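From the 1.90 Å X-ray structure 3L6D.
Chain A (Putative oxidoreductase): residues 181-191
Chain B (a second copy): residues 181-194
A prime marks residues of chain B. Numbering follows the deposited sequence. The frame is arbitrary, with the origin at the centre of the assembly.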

# COMPACT_ATOMS: atom_id res chain seq x y z
N ALA A 181 10.90 -3.09 4.63
CA ALA A 181 10.02 -3.39 5.74
C ALA A 181 8.60 -2.93 5.36
O ALA A 181 7.69 -3.75 5.38
CB ALA A 181 10.48 -2.70 7.00
N HIS A 182 8.42 -1.65 5.00
CA HIS A 182 7.10 -1.16 4.60
C HIS A 182 6.57 -1.91 3.38
O HIS A 182 5.43 -2.37 3.39
CB HIS A 182 7.11 0.35 4.30
CG HIS A 182 5.90 0.81 3.53
ND1 HIS A 182 4.62 0.55 3.95
CD2 HIS A 182 5.79 1.47 2.35
CE1 HIS A 182 3.76 1.04 3.07
NE2 HIS A 182 4.45 1.61 2.09
N ALA A 183 7.37 -1.96 2.31
CA ALA A 183 6.92 -2.55 1.04
C ALA A 183 6.43 -3.97 1.19
O ALA A 183 5.32 -4.31 0.76
CB ALA A 183 8.02 -2.49 -0.02
N PHE A 184 7.23 -4.81 1.83
CA PHE A 184 6.87 -6.21 2.04
C PHE A 184 5.73 -6.37 3.06
O PHE A 184 4.84 -7.21 2.88
CB PHE A 184 8.08 -7.02 2.50
CG PHE A 184 9.14 -7.25 1.41
CD1 PHE A 184 8.78 -7.62 0.10
CD2 PHE A 184 10.51 -7.15 1.72
CE1 PHE A 184 9.77 -7.87 -0.89
CE2 PHE A 184 11.51 -7.41 0.76
CZ PHE A 184 11.15 -7.76 -0.56
N ALA A 185 5.74 -5.56 4.11
CA ALA A 185 4.62 -5.63 5.07
C ALA A 185 3.29 -5.26 4.40
O ALA A 185 2.30 -5.93 4.60
CB ALA A 185 4.90 -4.78 6.34
N ALA A 186 3.29 -4.22 3.56
CA ALA A 186 2.05 -3.81 2.86
C ALA A 186 1.49 -4.95 1.98
O ALA A 186 0.27 -5.21 1.97
CB ALA A 186 2.31 -2.59 2.02
N MSE A 187 2.38 -5.64 1.25
CA MSE A 187 1.97 -6.85 0.51
C MSE A 187 1.28 -7.90 1.40
O MSE A 187 0.24 -8.43 1.04
CB MSE A 187 3.16 -7.49 -0.20
CG MSE A 187 3.76 -6.61 -1.30
SE MSE A 187 5.48 -7.33 -1.97
CE MSE A 187 5.13 -9.16 -2.28
N VAL A 188 1.89 -8.21 2.53
CA VAL A 188 1.36 -9.23 3.43
C VAL A 188 0.02 -8.82 4.06
O VAL A 188 -0.86 -9.68 4.24
CB VAL A 188 2.46 -9.65 4.39
CG1 VAL A 188 1.94 -10.58 5.57
CG2 VAL A 188 3.60 -10.33 3.55
N THR A 189 -0.14 -7.54 4.41
CA THR A 189 -1.44 -7.04 4.84
C THR A 189 -2.51 -7.38 3.81
O THR A 189 -3.60 -7.81 4.16
CB THR A 189 -1.51 -5.51 5.17
OG1 THR A 189 -1.53 -4.74 3.97
CG2 THR A 189 -0.37 -5.08 6.07
N PHE A 190 -2.17 -7.21 2.54
CA PHE A 190 -3.08 -7.58 1.44
C PHE A 190 -3.36 -9.11 1.43
O PHE A 190 -4.51 -9.48 1.34
CB PHE A 190 -2.55 -7.08 0.07
CG PHE A 190 -3.50 -7.35 -1.09
CD1 PHE A 190 -4.58 -6.51 -1.36
CD2 PHE A 190 -3.28 -8.44 -1.94
CE1 PHE A 190 -5.47 -6.77 -2.44
CE2 PHE A 190 -4.15 -8.71 -2.99
CZ PHE A 190 -5.24 -7.85 -3.25
N PHE A 191 -2.33 -9.98 1.56
CA PHE A 191 -2.57 -11.43 1.58
C PHE A 191 -3.42 -11.82 2.77
O PHE A 191 -4.27 -12.71 2.66
CB PHE A 191 -1.25 -12.25 1.58
CG PHE A 191 -0.30 -11.86 0.47
CD1 PHE A 191 -0.78 -11.56 -0.79
CD2 PHE A 191 1.07 -11.80 0.70
CE1 PHE A 191 0.10 -11.17 -1.82
CE2 PHE A 191 1.95 -11.43 -0.32
CZ PHE A 191 1.47 -11.13 -1.58
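Chain B, residues 181-194: AHAFAAMVTFFEAV

How does the backbone of chain B lie on that of chain A? Both stretches are helical throughout, each a segment of a longer helix, with regular i to i+4 hydrogen bonds such as Thr189′ N to Ala185′ O at 2.9 Å. The two helices run nearly antiparallel, their N-to-C directions 162° apart, and their axes approach to 8.7 Å. The register is symmetric: Ala186 CA lies 4.9 Å from Ala186′ CA, while His182 CA is 5.4 Å from Thr189′ CA and Thr189 CA is 5.5 Å from His182′ CA. With alanine at the midpoint of this register, little side-chain bulk stands between the two backbones there.

Which polar contacts tie the helices together? His182 and Thr189′ form one hydrogen bond, ND1 donating to OG1 at 3.0 Å, and His182′ ND1 repeats it to Thr189 OG1, also at 3.0 Å. Each threonine hydroxyl in turn donates to the backbone of its own helix, Thr189 OG1 to Ala186 O and Thr189′ OG1 to Ala186′ O, both at 2.7 Å. The hydroxyl thus serves both ways: it accepts from the histidine across the interface and donates to a carbonyl one turn back in its own helix. Chi1 in the p well, 75° for Thr189 and 67° for Thr189′, accompanies this arrangement.

What surrounds the imidazole rings? Phe190′ turns its ring edge toward the face of His182, with centroids 5.3 Å apart and planes at 82°, and Phe190 meets His182′ in the same way at 5.3 Å and 78°. The beta carbon also takes part: Phe190′ CB stands 4.0 Å from the centroid of the His182 ring, over its face, whereas Phe190 CB is 4.1 Å from the centroid of the His182′ ring and off-centre. His182 fits as a knob among Ala186′, Thr189′, Phe190′ and Ala193′, with its CB 3.6 Å from Ala193′ CB.

How do the threonines pack as well as bond? Their CA-to-CB bonds point toward the opposing helix. Thr189′ is a knob among His182, Ala185, Ala186 and Thr189, and Thr189 sits in the same way among His182′, Ala185′, Ala186′ and Thr189′. Thr189′ CG2 rests 3.6 Å from Ala185 CB, Thr189 CG2 lies 3.7 Å from Ala185′ CB, and the two methyls meet each other, Thr189 CG2 to Thr189′ CG2, at 3.8 Å. The same side chain therefore offers a hydroxyl to the histidine and a methyl to the apolar contact, and the two stretches together bury 498 Å².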

# COMPACT_ATOMS: atom_id res chain seq x y z
N ALA B 181 -9.46 -3.54 6.96
CA ALA B 181 -8.31 -4.17 7.60
C ALA B 181 -7.05 -3.94 6.74
O ALA B 181 -6.02 -3.48 7.25
CB ALA B 181 -8.54 -5.68 7.86
N HIS B 182 -7.14 -4.21 5.43
CA HIS B 182 -6.00 -4.00 4.55
C HIS B 182 -5.59 -2.54 4.45
O HIS B 182 -4.37 -2.23 4.57
CB HIS B 182 -6.22 -4.58 3.16
CG HIS B 182 -5.26 -4.06 2.13
ND1 HIS B 182 -3.89 -4.16 2.28
CD2 HIS B 182 -5.47 -3.39 0.97
CE1 HIS B 182 -3.30 -3.59 1.24
NE2 HIS B 182 -4.23 -3.13 0.43
N ALA B 183 -6.57 -1.66 4.26
CA ALA B 183 -6.28 -0.25 3.96
C ALA B 183 -5.63 0.37 5.17
O ALA B 183 -4.59 1.04 5.04
CB ALA B 183 -7.56 0.52 3.57
N PHE B 184 -6.19 0.11 6.34
CA PHE B 184 -5.63 0.70 7.57
C PHE B 184 -4.31 0.05 7.96
O PHE B 184 -3.40 0.74 8.39
CB PHE B 184 -6.60 0.62 8.73
CG PHE B 184 -7.80 1.49 8.58
CD1 PHE B 184 -7.67 2.83 8.22
CD2 PHE B 184 -9.08 0.99 8.83
CE1 PHE B 184 -8.80 3.65 8.09
CE2 PHE B 184 -10.22 1.81 8.74
CZ PHE B 184 -10.08 3.14 8.36
N ALA B 185 -4.20 -1.26 7.79
CA ALA B 185 -2.93 -1.91 8.08
C ALA B 185 -1.79 -1.39 7.20
O ALA B 185 -0.68 -1.18 7.67
CB ALA B 185 -3.05 -3.43 7.97
N ALA B 186 -2.09 -1.18 5.92
CA ALA B 186 -1.10 -0.66 4.96
C ALA B 186 -0.60 0.69 5.42
O ALA B 186 0.61 0.94 5.42
CB ALA B 186 -1.72 -0.57 3.58
N MSE B 187 -1.50 1.57 5.85
CA MSE B 187 -1.10 2.86 6.42
C MSE B 187 -0.18 2.71 7.62
O MSE B 187 0.84 3.43 7.71
CB MSE B 187 -2.33 3.68 6.82
CG MSE B 187 -3.23 4.02 5.63
SE MSE B 187 -4.88 4.87 6.26
CE MSE B 187 -4.20 6.17 7.53
N VAL B 188 -0.56 1.83 8.55
CA VAL B 188 0.22 1.66 9.76
C VAL B 188 1.64 1.07 9.47
O VAL B 188 2.61 1.48 10.12
CB VAL B 188 -0.58 0.90 10.83
CG1 VAL B 188 0.30 0.53 12.02
CG2 VAL B 188 -1.80 1.76 11.27
N THR B 189 1.77 0.17 8.49
CA THR B 189 3.09 -0.35 8.11
C THR B 189 3.97 0.79 7.67
O THR B 189 5.18 0.79 7.94
CB THR B 189 3.09 -1.43 6.97
OG1 THR B 189 2.66 -0.84 5.72
CG2 THR B 189 2.21 -2.64 7.33
N PHE B 190 3.36 1.78 7.03
CA PHE B 190 4.11 2.94 6.61
C PHE B 190 4.57 3.77 7.82
O PHE B 190 5.75 4.13 7.90
CB PHE B 190 3.32 3.77 5.58
CG PHE B 190 4.06 4.96 5.07
CD1 PHE B 190 4.93 4.85 3.99
CD2 PHE B 190 3.87 6.23 5.68
CE1 PHE B 190 5.63 5.97 3.53
CE2 PHE B 190 4.57 7.36 5.21
CZ PHE B 190 5.45 7.23 4.14
N PHE B 191 3.66 4.06 8.77
CA PHE B 191 4.02 4.76 10.01
C PHE B 191 5.12 4.05 10.76
O PHE B 191 6.07 4.70 11.23
CB PHE B 191 2.79 5.05 10.92
CG PHE B 191 1.67 5.74 10.22
CD1 PHE B 191 1.93 6.70 9.25
CD2 PHE B 191 0.34 5.43 10.52
CE1 PHE B 191 0.88 7.35 8.58
CE2 PHE B 191 -0.71 6.08 9.86
CZ PHE B 191 -0.45 7.04 8.90
N GLU B 192 5.01 2.73 10.86
CA GLU B 192 6.02 1.92 11.57
C GLU B 192 7.43 2.02 10.91
O GLU B 192 8.43 2.16 11.61
CB GLU B 192 5.55 0.45 11.73
CG GLU B 192 6.57 -0.48 12.43
CD GLU B 192 6.11 -1.93 12.60
OE1 GLU B 192 5.40 -2.23 13.58
OE2 GLU B 192 6.50 -2.78 11.77
N ALA B 193 7.49 1.97 9.58
CA ALA B 193 8.76 1.99 8.85
C ALA B 193 9.39 3.36 8.93
O ALA B 193 10.59 3.48 9.20
CB ALA B 193 8.58 1.54 7.39
N VAL B 194 8.58 4.39 8.76
CA VAL B 194 9.04 5.78 8.95
C VAL B 194 9.58 6.03 10.39
O VAL B 194 10.66 6.61 10.59
CB VAL B 194 7.93 6.80 8.58
CG1 VAL B 194 8.32 8.22 9.02
CG2 VAL B 194 7.71 6.80 7.07